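Local coordinates for protein PTS system, IIabc component (Clostridium difficile, PDB 3IPJ) that probably passes a phosphoryl group through its cysteine-bearing EIIB domain to an incoming sugar, likely trehalose, as part of a membrane phosphotransferase system, at residues Asn11-Ile16 with Glu48-Val53; Asp20-Ile25 with Leu32-Lys37; Ile25-Thr30 with Thr86-Glu91; Glu52-Phe57 with Gln64-Thr69. All blocks are in the same frame, centred on the assembly; numbering follows the deposited sequence.

From the N terminus, helix 5-17 supplies the first half of contact 1, which closes a long loop by meeting the turn ahead of strand 55-59. Nested inside that loop, contact 2 pairs strands 22-27 and 31-36 as a hairpin. Contact 3 shares Ile25 with contact 2 and closes the longest loop, tying the edge strand 22-27 to the tail after helix 71-79; its segments alternate with those of contacts 1 and 2. Contact 4, the second hairpin, begins on Glu52 and Val53, where contact 1 ends, and is nested within contact 3. Strands 31-36 and 62-66 join the two hairpins in one four-stranded antiparallel sheet, with Leu13 of contact 1 packing on Leu32 and Ile65.

Contact 1: residues Asn11-Ile16 with Glu48-Val53; sequences NELIKI and EKVDEV
Glu12 is the first residue of 11-16 to reach the loop 48-53, and it does so mainly through water. Its OE1 lies 4.0 Å from Val50 CG1, the two side chains sliding past each other in opposite directions, while a water donates to OE1 at 2.5 Å and accepts from Asp51 N at 2.9 Å. That single molecule ties a helix carboxylate to a backbone N-H of the turn. Leu13 comes next, its CD2 4.0 Å from Val50 CG2 and 4.3 Å from Val53 CG2; CD2 thus bridges two valines. Those valines stand at the two ends of a type II beta turn, Val50 to Val53, closed by Val53 N to Val50 O at 3.0 Å. The turn follows helix 44-48 and leads into strand 55-59 of the EIIB domain, so the contact seats this connection against helix 5-17, where Ile9 also touches Val50. One helical turn after Glu12, Ile16 meets Val50 tip to tip, with CD1 3.6 Å from CG2. Val50 CG2 sits beside its own backbone N, CG1 being anti to it (chi1 179°), and in that position it touches both Leu13 and Ile16. Ile16 also packs on Lys46 and Val47 of helix 44-48.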
loop_
_atom_site.group_PDB
_atom_site.type_symbol
_atom_site.label_atom_id
_atom_site.label_comp_id
_atom_site.label_asym_id
_atom_site.label_seq_id
_atom_site.Cartn_x
_atom_site.Cartn_y
_atom_site.Cartn_z
ATOM N N ASN A 11 -6.476 5.494 -0.394
ATOM C CA ASN A 11 -6.459 6.702 0.444
ATOM C C ASN A 11 -6.560 6.435 1.935
ATOM O O ASN A 11 -5.873 7.111 2.741
ATOM C CB ASN A 11 -7.472 7.749 -0.036
ATOM C CG ASN A 11 -6.878 8.620 -1.126
ATOM O OD1 ASN A 11 -7.152 8.398 -2.275
ATOM N ND2 ASN A 11 -5.981 9.575 -0.761
ATOM N N GLU A 12 -7.412 5.474 2.305
ATOM C CA GLU A 12 -7.551 5.132 3.726
ATOM C C GLU A 12 -6.225 4.590 4.206
ATOM O O GLU A 12 -5.764 4.954 5.301
ATOM C CB GLU A 12 -8.661 4.144 3.982
ATOM C CG GLU A 12 -10.009 4.875 3.862
ATOM C CD GLU A 12 -11.314 4.012 3.996
ATOM O OE1 GLU A 12 -11.294 3.006 4.758
ATOM O OE2 GLU A 12 -12.399 4.397 3.371
ATOM N N LEU A 13 -5.604 3.711 3.404
ATOM C CA LEU A 13 -4.314 3.132 3.786
ATOM C C LEU A 13 -3.256 4.229 3.978
ATOM O O LEU A 13 -2.585 4.248 5.041
ATOM C CB LEU A 13 -3.879 2.052 2.768
ATOM C CG LEU A 13 -4.730 0.793 2.878
ATOM C CD1 LEU A 13 -4.302 -0.258 1.788
ATOM C CD2 LEU A 13 -4.779 0.209 4.289
ATOM N N ILE A 14 -3.114 5.136 2.999
ATOM C CA ILE A 14 -2.107 6.230 3.094
ATOM C C ILE A 14 -2.402 7.059 4.365
ATOM O O ILE A 14 -1.458 7.424 5.111
ATOM C CB ILE A 14 -2.090 7.219 1.865
ATOM C CG1 ILE A 14 -1.973 6.535 0.494
ATOM C CG2 ILE A 14 -0.958 8.198 1.988
ATOM C CD1 ILE A 14 -1.082 5.427 0.469
ATOM N N LYS A 15 -3.688 7.371 4.603
ATOM C CA LYS A 15 -4.042 8.149 5.731
ATOM C C LYS A 15 -3.686 7.490 7.093
ATOM O O LYS A 15 -3.240 8.160 8.029
ATOM C CB LYS A 15 -5.504 8.436 5.726
ATOM C CG LYS A 15 -5.887 9.397 6.850
ATOM C CD LYS A 15 -7.420 9.657 6.838
ATOM C CE LYS A 15 -8.181 8.301 6.806
ATOM N NZ LYS A 15 -9.484 8.212 6.034
ATOM N N ILE A 16 -3.879 6.185 7.207
ATOM C CA ILE A 16 -3.540 5.548 8.443
ATOM C C ILE A 16 -2.010 5.376 8.656
ATOM O O ILE A 16 -1.510 5.501 9.777
ATOM C CB ILE A 16 -4.249 4.202 8.490
ATOM C CG1 ILE A 16 -5.768 4.410 8.405
ATOM C CG2 ILE A 16 -3.930 3.461 9.762
ATOM C CD1 ILE A 16 -6.489 3.110 7.978
ATOM N N GLU A 48 -6.530 -2.911 9.566
ATOM C CA GLU A 48 -7.185 -4.174 9.369
ATOM C C GLU A 48 -8.660 -3.989 9.032
ATOM O O GLU A 48 -9.260 -4.850 8.398
ATOM C CB GLU A 48 -7.149 -4.917 10.682
ATOM C CG GLU A 48 -5.824 -5.509 11.020
ATOM C CD GLU A 48 -5.896 -6.357 12.314
ATOM O OE1 GLU A 48 -6.788 -6.039 13.180
ATOM O OE2 GLU A 48 -5.097 -7.357 12.462
ATOM N N LYS A 49 -9.248 -2.878 9.479
ATOM C CA LYS A 49 -10.679 -2.545 9.252
ATOM C C LYS A 49 -10.958 -1.986 7.849
ATOM O O LYS A 49 -12.141 -1.870 7.480
ATOM C CB LYS A 49 -11.165 -1.541 10.304
ATOM C CG LYS A 49 -11.321 -2.210 11.671
ATOM C CD LYS A 49 -11.432 -1.209 12.778
ATOM C CE LYS A 49 -11.820 -1.952 14.015
ATOM N NZ LYS A 49 -13.285 -1.860 14.258
ATOM N N VAL A 50 -9.894 -1.623 7.076
ATOM C CA VAL A 50 -10.086 -1.127 5.721
ATOM C C VAL A 50 -10.668 -2.238 4.781
ATOM O O VAL A 50 -10.295 -3.423 4.899
ATOM C CB VAL A 50 -8.767 -0.551 5.210
ATOM C CG1 VAL A 50 -8.921 -0.048 3.760
ATOM C CG2 VAL A 50 -8.294 0.590 6.193
ATOM N N ASP A 51 -11.625 -1.859 3.916
ATOM C CA ASP A 51 -12.196 -2.740 2.877
ATOM C C ASP A 51 -11.095 -3.562 2.168
ATOM O O ASP A 51 -10.041 -3.006 1.751
ATOM C CB ASP A 51 -12.990 -1.861 1.889
ATOM C CG ASP A 51 -13.826 -2.648 0.888
ATOM O OD1 ASP A 51 -14.290 -3.746 1.253
ATOM O OD2 ASP A 51 -14.043 -2.140 -0.264
ATOM N N GLU A 52 -11.339 -4.873 2.083
ATOM C CA GLU A 52 -10.487 -5.814 1.382
ATOM C C GLU A 52 -9.225 -6.188 2.133
ATOM O O GLU A 52 -8.488 -7.068 1.658
ATOM C CB GLU A 52 -10.100 -5.301 -0.043
ATOM C CG GLU A 52 -11.251 -5.244 -1.059
ATOM C CD GLU A 52 -12.179 -6.482 -0.978
ATOM O OE1 GLU A 52 -11.712 -7.642 -0.895
ATOM O OE2 GLU A 52 -13.422 -6.280 -0.995
ATOM N N VAL A 53 -8.936 -5.540 3.265
ATOM C CA VAL A 53 -7.671 -5.904 3.977
ATOM C C VAL A 53 -7.875 -7.224 4.717
ATOM O O VAL A 53 -8.702 -7.324 5.617
ATOM C CB VAL A 53 -7.172 -4.841 4.949
ATOM C CG1 VAL A 53 -5.930 -5.391 5.691
ATOM C CG2 VAL A 53 -6.883 -3.496 4.215
HETATM O O HOH W 1 -12.339 0.931 3.763
#

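Contact 2: residues Asp20-Ile25 with Leu32-Lys37; sequences DNIISI and LRVMVK
Met35 O takes two backbone N-H groups from the facing strand: Ile23 N at 2.7 Å, with an N-H...O angle of 157°, and Ser24 N in a weak bond at 3.5 Å. The stronger donor, Ile23 N, is tilted 22° from the carbonyl plane. Because Ile23 and Ser24 both face Met35, this is a classic beta bulge, and it shifts the register by one residue in the antiparallel hairpin of strands 22-27 and 31-36. Beyond it, Met35 N returns a bond to Ser24 O, and at the far side Lys37 N donates to Asn21 O. Asn21 OD1 accepts from Asp38 N, just past the strand, while its ND2 reaches Ile17 O, which fixes the amide at both ends. At the bulge Ile23 lies on the surface, where its CG1 crosses the aliphatic Lys37 chain at CG, 3.7 Å away. Ile22, Ile25, Val34 and Val36 point to the opposite face from Ser24 and Met35, under helix 5-17 and helix 71-79. There Ile22 CG1 meets Val34 CG1 at 3.9 Å, and Ile25 CG2 lies beside Leu32 CD1 at 4.1 Å, the two chains pointing the same way. On the Met35 face, Ser24 OG, placed between its backbone N and carbonyl carbon (chi1 58°), comes 3.7 Å from Met35 CG.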
loop_
_atom_site.group_PDB
_atom_site.type_symbol
_atom_site.label_atom_id
_atom_site.label_comp_id
_atom_site.label_asym_id
_atom_site.label_seq_id
_atom_site.Cartn_x
_atom_site.Cartn_y
_atom_site.Cartn_z
ATOM N N ASP A 20 3.927 11.000 5.002
ATOM C CA ASP A 20 5.358 11.273 5.096
ATOM C C ASP A 20 6.050 10.198 5.960
ATOM O O ASP A 20 7.261 10.275 6.215
ATOM C CB ASP A 20 5.657 12.753 5.483
ATOM C CG ASP A 20 5.486 13.058 6.977
ATOM O OD1 ASP A 20 4.930 12.184 7.732
ATOM O OD2 ASP A 20 5.923 14.190 7.411
ATOM N N ASN A 21 5.272 9.165 6.335
ATOM C CA ASN A 21 5.843 7.979 6.984
ATOM C C ASN A 21 6.240 6.890 5.945
ATOM O O ASN A 21 6.709 5.805 6.328
ATOM C CB ASN A 21 4.823 7.403 8.011
ATOM C CG ASN A 21 5.436 6.351 9.036
ATOM O OD1 ASN A 21 6.640 6.339 9.294
ATOM N ND2 ASN A 21 4.560 5.527 9.638
ATOM N N ILE A 22 6.035 7.166 4.654
ATOM C CA ILE A 22 6.227 6.168 3.589
ATOM C C ILE A 22 7.565 6.424 2.933
ATOM O O ILE A 22 7.804 7.558 2.471
ATOM C CB ILE A 22 5.068 6.254 2.528
ATOM C CG1 ILE A 22 3.734 5.712 3.194
ATOM C CG2 ILE A 22 5.501 5.596 1.145
ATOM C CD1 ILE A 22 2.423 6.083 2.563
ATOM N N ILE A 23 8.452 5.429 2.893
ATOM C CA ILE A 23 9.713 5.568 2.134
ATOM C C ILE A 23 9.455 5.220 0.654
ATOM O O ILE A 23 9.779 6.011 -0.258
ATOM C CB ILE A 23 10.802 4.661 2.699
ATOM C CG1 ILE A 23 11.119 5.035 4.146
ATOM C CG2 ILE A 23 12.089 4.698 1.796
ATOM C CD1 ILE A 23 12.097 4.079 4.757
ATOM N N SER A 24 8.853 4.035 0.417
ATOM C CA SER A 24 8.557 3.557 -0.928
ATOM C C SER A 24 7.549 2.419 -0.809
ATOM O O SER A 24 7.294 1.955 0.302
ATOM C CB SER A 24 9.862 3.077 -1.610
ATOM O OG SER A 24 10.493 2.054 -0.859
ATOM N N ILE A 25 6.963 2.009 -1.952
ATOM C CA ILE A 25 5.871 1.107 -1.988
ATOM C C ILE A 25 6.074 0.221 -3.170
ATOM O O ILE A 25 6.461 0.709 -4.209
ATOM C CB ILE A 25 4.527 1.860 -2.317
ATOM C CG1 ILE A 25 4.389 3.119 -1.445
ATOM C CG2 ILE A 25 3.319 0.892 -2.190
ATOM C CD1 ILE A 25 3.581 4.290 -2.081
ATOM N N LEU A 32 0.356 -5.533 -0.624
ATOM C CA LEU A 32 0.899 -4.176 -0.775
ATOM C C LEU A 32 2.022 -4.068 0.275
ATOM O O LEU A 32 1.793 -4.268 1.460
ATOM C CB LEU A 32 -0.276 -3.195 -0.533
ATOM C CG LEU A 32 -0.014 -1.776 -0.983
ATOM C CD1 LEU A 32 0.106 -1.678 -2.545
ATOM C CD2 LEU A 32 -1.129 -0.854 -0.428
ATOM N N ARG A 33 3.234 -3.762 -0.168
ATOM C CA ARG A 33 4.370 -3.770 0.711
ATOM C C ARG A 33 4.917 -2.350 0.837
ATOM O O ARG A 33 5.438 -1.793 -0.122
ATOM C CB ARG A 33 5.391 -4.749 0.167
ATOM C CG ARG A 33 5.010 -6.202 0.381
ATOM C CD ARG A 33 5.815 -7.074 -0.583
ATOM N NE ARG A 33 5.508 -8.491 -0.399
ATOM C CZ ARG A 33 6.152 -9.288 0.453
ATOM N NH1 ARG A 33 7.170 -8.776 1.178
ATOM N NH2 ARG A 33 5.800 -10.591 0.581
ATOM N N VAL A 34 4.780 -1.770 2.023
ATOM C CA VAL A 34 5.134 -0.350 2.250
ATOM C C VAL A 34 6.362 -0.248 3.171
ATOM O O VAL A 34 6.266 -0.670 4.343
ATOM C CB VAL A 34 3.988 0.390 2.961
ATOM C CG1 VAL A 34 4.253 1.901 2.969
ATOM C CG2 VAL A 34 2.701 0.059 2.252
ATOM N N MET A 35 7.494 0.279 2.662
ATOM C CA MET A 35 8.685 0.517 3.500
ATOM C C MET A 35 8.329 1.804 4.256
ATOM O O MET A 35 8.062 2.844 3.611
ATOM C CB MET A 35 9.930 0.720 2.651
ATOM C CG MET A 35 10.255 -0.521 1.831
ATOM S SD MET A 35 10.956 -1.852 2.861
ATOM C CE MET A 35 12.638 -1.731 2.328
ATOM N N VAL A 36 8.254 1.717 5.602
ATOM C CA VAL A 36 7.848 2.848 6.425
ATOM C C VAL A 36 9.028 3.347 7.321
ATOM O O VAL A 36 9.917 2.595 7.680
ATOM C CB VAL A 36 6.590 2.508 7.257
ATOM C CG1 VAL A 36 5.350 2.317 6.335
ATOM C CG2 VAL A 36 6.808 1.256 8.217
ATOM N N LYS A 37 8.994 4.634 7.669
ATOM C CA LYS A 37 9.947 5.234 8.582
ATOM C C LYS A 37 9.766 4.778 10.038
ATOM O O LYS A 37 10.724 4.430 10.748
ATOM C CB LYS A 37 9.898 6.767 8.466
ATOM C CG LYS A 37 10.137 7.245 6.998
ATOM C CD LYS A 37 9.997 8.737 6.903
ATOM C CE LYS A 37 9.674 9.227 5.481
ATOM N NZ LYS A 37 9.707 10.740 5.529
#

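Contact 3: residues Ile25-Thr30 with Thr86-Glu91; sequences ITHCAT and TLSKKE
The His27 imidazole is the flat group here: Ser88 OG approaches it obliquely, and beyond the two segments it meets the ring of Tyr76 from helix 71-79 with the planes at about 50°. The chain after that helix runs back past the edge strand 22-27 of the EIIB sheet and is attached by a single backbone bridge, Ile25 with Thr86. Leu87 N donates to Ile25 O at 2.7 Å, arriving nearly along the C=O axis although the N-H itself is bent, at 133°. The same oxygen is 3.2 Å from Thr86 CA, so two neighbouring residues of the tail meet it, one by a hydrogen bond and one by a CA-H...O contact. Thr86 CG2, anti to its own carbonyl carbon, packs against Ile25 CD1 at 3.6 Å, and Tyr76 touches Thr86 as well. Past the bridge, Ser88 turns its CB toward the strand, within 3.4 Å of Thr26 OG1, which is anti to the backbone N of Thr26 (chi1 -166°). The strand then leads to Cys28, the predicted phosphocysteine intermediate and a zinc ligand in a crystal structure of this protein, though no zinc is bound to this chain in the model. The tail 86-91 stays clear of this cysteine. Cys28 SG sits beside the Arg33 side chain and takes a weak bond from Thr30 N at 3.6 Å.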
loop_
_atom_site.group_PDB
_atom_site.type_symbol
_atom_site.label_atom_id
_atom_site.label_comp_id
_atom_site.label_asym_id
_atom_site.label_seq_id
_atom_site.Cartn_x
_atom_site.Cartn_y
_atom_site.Cartn_z
ATOM N N ILE A 25 6.963 2.009 -1.952
ATOM C CA ILE A 25 5.871 1.107 -1.988
ATOM C C ILE A 25 6.074 0.221 -3.170
ATOM O O ILE A 25 6.461 0.709 -4.209
ATOM C CB ILE A 25 4.527 1.860 -2.317
ATOM C CG1 ILE A 25 4.389 3.119 -1.445
ATOM C CG2 ILE A 25 3.319 0.892 -2.190
ATOM C CD1 ILE A 25 3.581 4.290 -2.081
ATOM N N THR A 26 5.809 -1.089 -3.010
ATOM C CA THR A 26 5.684 -2.035 -4.135
ATOM C C THR A 26 4.616 -3.049 -3.754
ATOM O O THR A 26 3.838 -2.817 -2.807
ATOM C CB THR A 26 6.992 -2.751 -4.458
ATOM O OG1 THR A 26 6.862 -3.396 -5.746
ATOM C CG2 THR A 26 7.397 -3.732 -3.287
ATOM N N HIS A 27 4.588 -4.175 -4.445
ATOM C CA HIS A 27 3.592 -5.175 -4.142
ATOM C C HIS A 27 4.038 -6.542 -4.583
ATOM O O HIS A 27 4.963 -6.651 -5.356
ATOM C CB HIS A 27 2.197 -4.795 -4.767
ATOM C CG HIS A 27 2.094 -5.085 -6.240
ATOM N ND1 HIS A 27 2.426 -4.165 -7.220
ATOM C CD2 HIS A 27 1.740 -6.214 -6.888
ATOM C CE1 HIS A 27 2.261 -4.708 -8.406
ATOM N NE2 HIS A 27 1.854 -5.953 -8.232
ATOM N N CYS A 28 3.426 -7.600 -4.070
ATOM C CA CYS A 28 3.633 -8.935 -4.665
ATOM C C CYS A 28 2.249 -9.376 -5.181
ATOM O O CYS A 28 1.371 -8.540 -5.476
ATOM C CB CYS A 28 4.250 -9.967 -3.684
ATOM S SG CYS A 28 3.212 -10.303 -2.192
ATOM N N ALA A 29 2.034 -10.690 -5.280
ATOM C CA ALA A 29 0.808 -11.173 -5.886
ATOM C C ALA A 29 -0.341 -10.910 -4.974
ATOM O O ALA A 29 -1.474 -10.851 -5.454
ATOM C CB ALA A 29 0.929 -12.702 -6.236
ATOM N N THR A 30 -0.089 -10.797 -3.657
ATOM C CA THR A 30 -1.235 -10.705 -2.728
ATOM C C THR A 30 -1.065 -9.557 -1.752
ATOM O O THR A 30 -2.037 -9.200 -1.080
ATOM C CB THR A 30 -1.435 -12.015 -1.962
ATOM O OG1 THR A 30 -0.204 -12.324 -1.281
ATOM C CG2 THR A 30 -1.693 -13.115 -2.970
ATOM N N THR A 86 6.740 4.764 -5.672
ATOM C CA THR A 86 6.279 3.412 -5.955
ATOM C C THR A 86 7.356 2.758 -6.789
ATOM O O THR A 86 8.044 3.400 -7.600
ATOM C CB THR A 86 4.870 3.399 -6.640
ATOM O OG1 THR A 86 4.862 4.231 -7.833
ATOM C CG2 THR A 86 3.740 3.837 -5.621
ATOM N N LEU A 87 7.565 1.484 -6.604
ATOM C CA LEU A 87 8.786 1.024 -7.179
ATOM C C LEU A 87 8.523 -0.012 -8.229
ATOM O O LEU A 87 9.213 0.011 -9.248
ATOM C CB LEU A 87 9.748 0.571 -6.080
ATOM C CG LEU A 87 10.131 1.765 -5.173
ATOM C CD1 LEU A 87 10.974 1.344 -3.994
ATOM C CD2 LEU A 87 10.837 2.837 -5.999
ATOM N N SER A 88 7.517 -0.889 -7.992
ATOM C CA SER A 88 7.057 -1.907 -8.962
ATOM C C SER A 88 7.318 -1.443 -10.419
ATOM O O SER A 88 8.120 -2.078 -11.124
ATOM C CB SER A 88 5.586 -2.332 -8.713
ATOM O OG SER A 88 5.070 -3.215 -9.724
ATOM N N LYS A 89 6.684 -0.339 -10.853
ATOM C CA LYS A 89 6.977 0.281 -12.162
ATOM C C LYS A 89 8.420 0.775 -12.224
ATOM O O LYS A 89 8.675 1.983 -11.981
ATOM C CB LYS A 89 6.022 1.459 -12.462
ATOM C CG LYS A 89 6.206 2.177 -13.802
ATOM C CD LYS A 89 4.987 3.102 -14.038
ATOM C CE LYS A 89 5.352 4.406 -14.792
ATOM N NZ LYS A 89 4.135 5.308 -14.812
ATOM N N LYS A 90 9.334 -0.163 -12.546
ATOM C CA LYS A 90 10.765 0.118 -12.701
ATOM C C LYS A 90 10.912 1.181 -13.744
ATOM O O LYS A 90 10.098 1.283 -14.692
ATOM C CB LYS A 90 11.566 -1.112 -13.138
ATOM C CG LYS A 90 11.877 -2.138 -12.031
ATOM C CD LYS A 90 12.637 -1.507 -10.843
ATOM C CE LYS A 90 12.714 -2.500 -9.692
ATOM N NZ LYS A 90 11.374 -3.110 -9.379
ATOM N N GLU A 91 11.931 2.019 -13.587
ATOM C CA GLU A 91 12.106 3.181 -14.453
ATOM C C GLU A 91 12.825 2.863 -15.761
ATOM O O GLU A 91 13.693 1.992 -15.810
ATOM C CB GLU A 91 12.852 4.292 -13.707
ATOM C CG GLU A 91 12.211 5.664 -13.837
ATOM C CD GLU A 91 12.914 6.715 -13.001
ATOM O OE1 GLU A 91 13.058 6.506 -11.778
ATOM O OE2 GLU A 91 13.320 7.753 -13.566
#

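Contact 4: residues Glu52-Phe57 with Gln64-Thr69; sequences EVKGVF and QIILGT
Lys54 CG stands anti to its own carbonyl carbon (chi1 -65°), and the Lys54 side chain crosses that of Ile66 at about a right angle, running extended to CE before a bend at chi4 (-48°) turns NZ to a water. The two segments form the second hairpin of the EIIB sheet, strands 55-59 and 62-66 running antiparallel. Phe57 and Gln64 are a hydrogen-bonded pair: Gln64 N reaches Phe57 O at 2.7 Å and Phe57 N answers to Gln64 O at 3.0 Å, in the carbonyl plane. Ahead of the strand, Lys54 N donates to Ile66 O at 2.7 Å in an almost straight bond, 174° at the hydrogen. On the face shared by Val56 and Ile65, Ile65 CG2 touches both methyls of Val53, CG2 at 3.8 Å, while Val56 packs on Val47 of helix 44-48. On the other face, Ile66 CD1 approaches the Phe57 ring obliquely, and the amide end of Gln64 is taken by Arg31 through OE1. Leu67 sends CD2 back to the Glu52 carbonyl, 3.7 Å from its O. The polar end of Glu52 is salt-bridged to Lys5. At Gly68 the backbone is turned so that a CB would run into the preceding carbonyl O, and its CA lies 3.6 Å from Lys54 CE. Beside it, the water accepts from Lys54 NZ and donates to Leu67 O at 2.8 Å.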
loop_
_atom_site.group_PDB
_atom_site.type_symbol
_atom_site.label_atom_id
_atom_site.label_comp_id
_atom_site.label_asym_id
_atom_site.label_seq_id
_atom_site.Cartn_x
_atom_site.Cartn_y
_atom_site.Cartn_z
ATOM N N GLU A 52 -11.339 -4.873 2.083
ATOM C CA GLU A 52 -10.487 -5.814 1.382
ATOM C C GLU A 52 -9.225 -6.188 2.133
ATOM O O GLU A 52 -8.488 -7.068 1.658
ATOM C CB GLU A 52 -10.100 -5.301 -0.043
ATOM C CG GLU A 52 -11.251 -5.244 -1.059
ATOM C CD GLU A 52 -12.179 -6.482 -0.978
ATOM O OE1 GLU A 52 -11.712 -7.642 -0.895
ATOM O OE2 GLU A 52 -13.422 -6.280 -0.995
ATOM N N VAL A 53 -8.936 -5.540 3.265
ATOM C CA VAL A 53 -7.671 -5.904 3.977
ATOM C C VAL A 53 -7.875 -7.224 4.717
ATOM O O VAL A 53 -8.702 -7.324 5.617
ATOM C CB VAL A 53 -7.172 -4.841 4.949
ATOM C CG1 VAL A 53 -5.930 -5.391 5.691
ATOM C CG2 VAL A 53 -6.883 -3.496 4.215
ATOM N N LYS A 54 -7.112 -8.257 4.339
ATOM C CA LYS A 54 -7.281 -9.605 4.897
ATOM C C LYS A 54 -6.485 -9.736 6.209
ATOM O O LYS A 54 -6.899 -10.513 7.148
ATOM C CB LYS A 54 -6.806 -10.641 3.895
ATOM C CG LYS A 54 -7.642 -10.690 2.637
ATOM C CD LYS A 54 -7.096 -11.819 1.770
ATOM C CE LYS A 54 -7.671 -11.783 0.341
ATOM N NZ LYS A 54 -9.221 -11.627 0.251
ATOM N N GLY A 55 -5.346 -9.030 6.272
ATOM C CA GLY A 55 -4.542 -8.970 7.482
ATOM C C GLY A 55 -3.415 -7.970 7.275
ATOM O O GLY A 55 -3.299 -7.350 6.201
ATOM N N VAL A 56 -2.598 -7.791 8.301
ATOM C CA VAL A 56 -1.417 -6.881 8.217
ATOM C C VAL A 56 -0.284 -7.528 8.945
ATOM O O VAL A 56 -0.539 -8.262 9.910
ATOM C CB VAL A 56 -1.638 -5.475 8.832
ATOM C CG1 VAL A 56 -2.708 -4.757 8.056
ATOM C CG2 VAL A 56 -1.993 -5.555 10.274
ATOM N N PHE A 57 0.949 -7.286 8.487
ATOM C CA PHE A 57 2.155 -7.747 9.193
ATOM C C PHE A 57 3.241 -6.702 8.984
ATOM O O PHE A 57 3.335 -6.102 7.881
ATOM C CB PHE A 57 2.722 -9.030 8.572
ATOM C CG PHE A 57 1.998 -10.283 8.911
ATOM C CD1 PHE A 57 1.942 -10.736 10.235
ATOM C CD2 PHE A 57 1.458 -11.073 7.888
ATOM C CE1 PHE A 57 1.303 -11.943 10.532
ATOM C CE2 PHE A 57 0.818 -12.280 8.183
ATOM C CZ PHE A 57 0.726 -12.703 9.503
ATOM N N GLN A 64 3.128 -4.786 5.566
ATOM C CA GLN A 64 2.555 -5.558 4.490
ATOM C C GLN A 64 1.032 -5.611 4.732
ATOM O O GLN A 64 0.585 -5.948 5.843
ATOM C CB GLN A 64 3.185 -6.927 4.451
ATOM C CG GLN A 64 4.695 -6.801 4.403
ATOM C CD GLN A 64 5.394 -8.166 4.301
ATOM O OE1 GLN A 64 4.741 -9.190 4.086
ATOM N NE2 GLN A 64 6.733 -8.182 4.462
ATOM N N ILE A 65 0.253 -5.249 3.708
ATOM C CA ILE A 65 -1.177 -5.270 3.822
ATOM C C ILE A 65 -1.655 -6.312 2.863
ATOM O O ILE A 65 -1.433 -6.184 1.654
ATOM C CB ILE A 65 -1.744 -3.944 3.376
ATOM C CG1 ILE A 65 -1.161 -2.843 4.299
ATOM C CG2 ILE A 65 -3.261 -3.984 3.323
ATOM C CD1 ILE A 65 -0.113 -2.043 3.636
ATOM N N ILE A 66 -2.281 -7.369 3.391
ATOM C CA ILE A 66 -2.714 -8.468 2.522
ATOM C C ILE A 66 -4.055 -8.070 1.883
ATOM O O ILE A 66 -5.045 -7.855 2.593
ATOM C CB ILE A 66 -2.920 -9.785 3.250
ATOM C CG1 ILE A 66 -1.758 -10.084 4.221
ATOM C CG2 ILE A 66 -3.121 -10.898 2.209
ATOM C CD1 ILE A 66 -2.026 -11.328 5.153
ATOM N N LEU A 67 -4.069 -7.951 0.550
ATOM C CA LEU A 67 -5.281 -7.578 -0.189
ATOM C C LEU A 67 -5.807 -8.731 -1.080
ATOM O O LEU A 67 -6.998 -8.740 -1.442
ATOM C CB LEU A 67 -4.978 -6.321 -1.042
ATOM C CG LEU A 67 -4.829 -5.064 -0.192
ATOM C CD1 LEU A 67 -4.186 -4.026 -1.007
ATOM C CD2 LEU A 67 -6.215 -4.544 0.220
ATOM N N GLY A 68 -4.963 -9.702 -1.412
ATOM C CA GLY A 68 -5.401 -10.806 -2.253
ATOM C C GLY A 68 -5.041 -10.507 -3.705
ATOM O O GLY A 68 -4.763 -9.351 -4.101
ATOM N N THR A 69 -5.015 -11.543 -4.530
ATOM C CA THR A 69 -4.726 -11.327 -5.950
ATOM C C THR A 69 -5.742 -10.381 -6.635
ATOM O O THR A 69 -6.958 -10.326 -6.260
ATOM C CB THR A 69 -4.718 -12.651 -6.712
ATOM O OG1 THR A 69 -6.033 -13.219 -6.645
ATOM C CG2 THR A 69 -3.661 -13.596 -6.124
HETATM O O HOH W 2 -8.985 -10.444 -2.396
#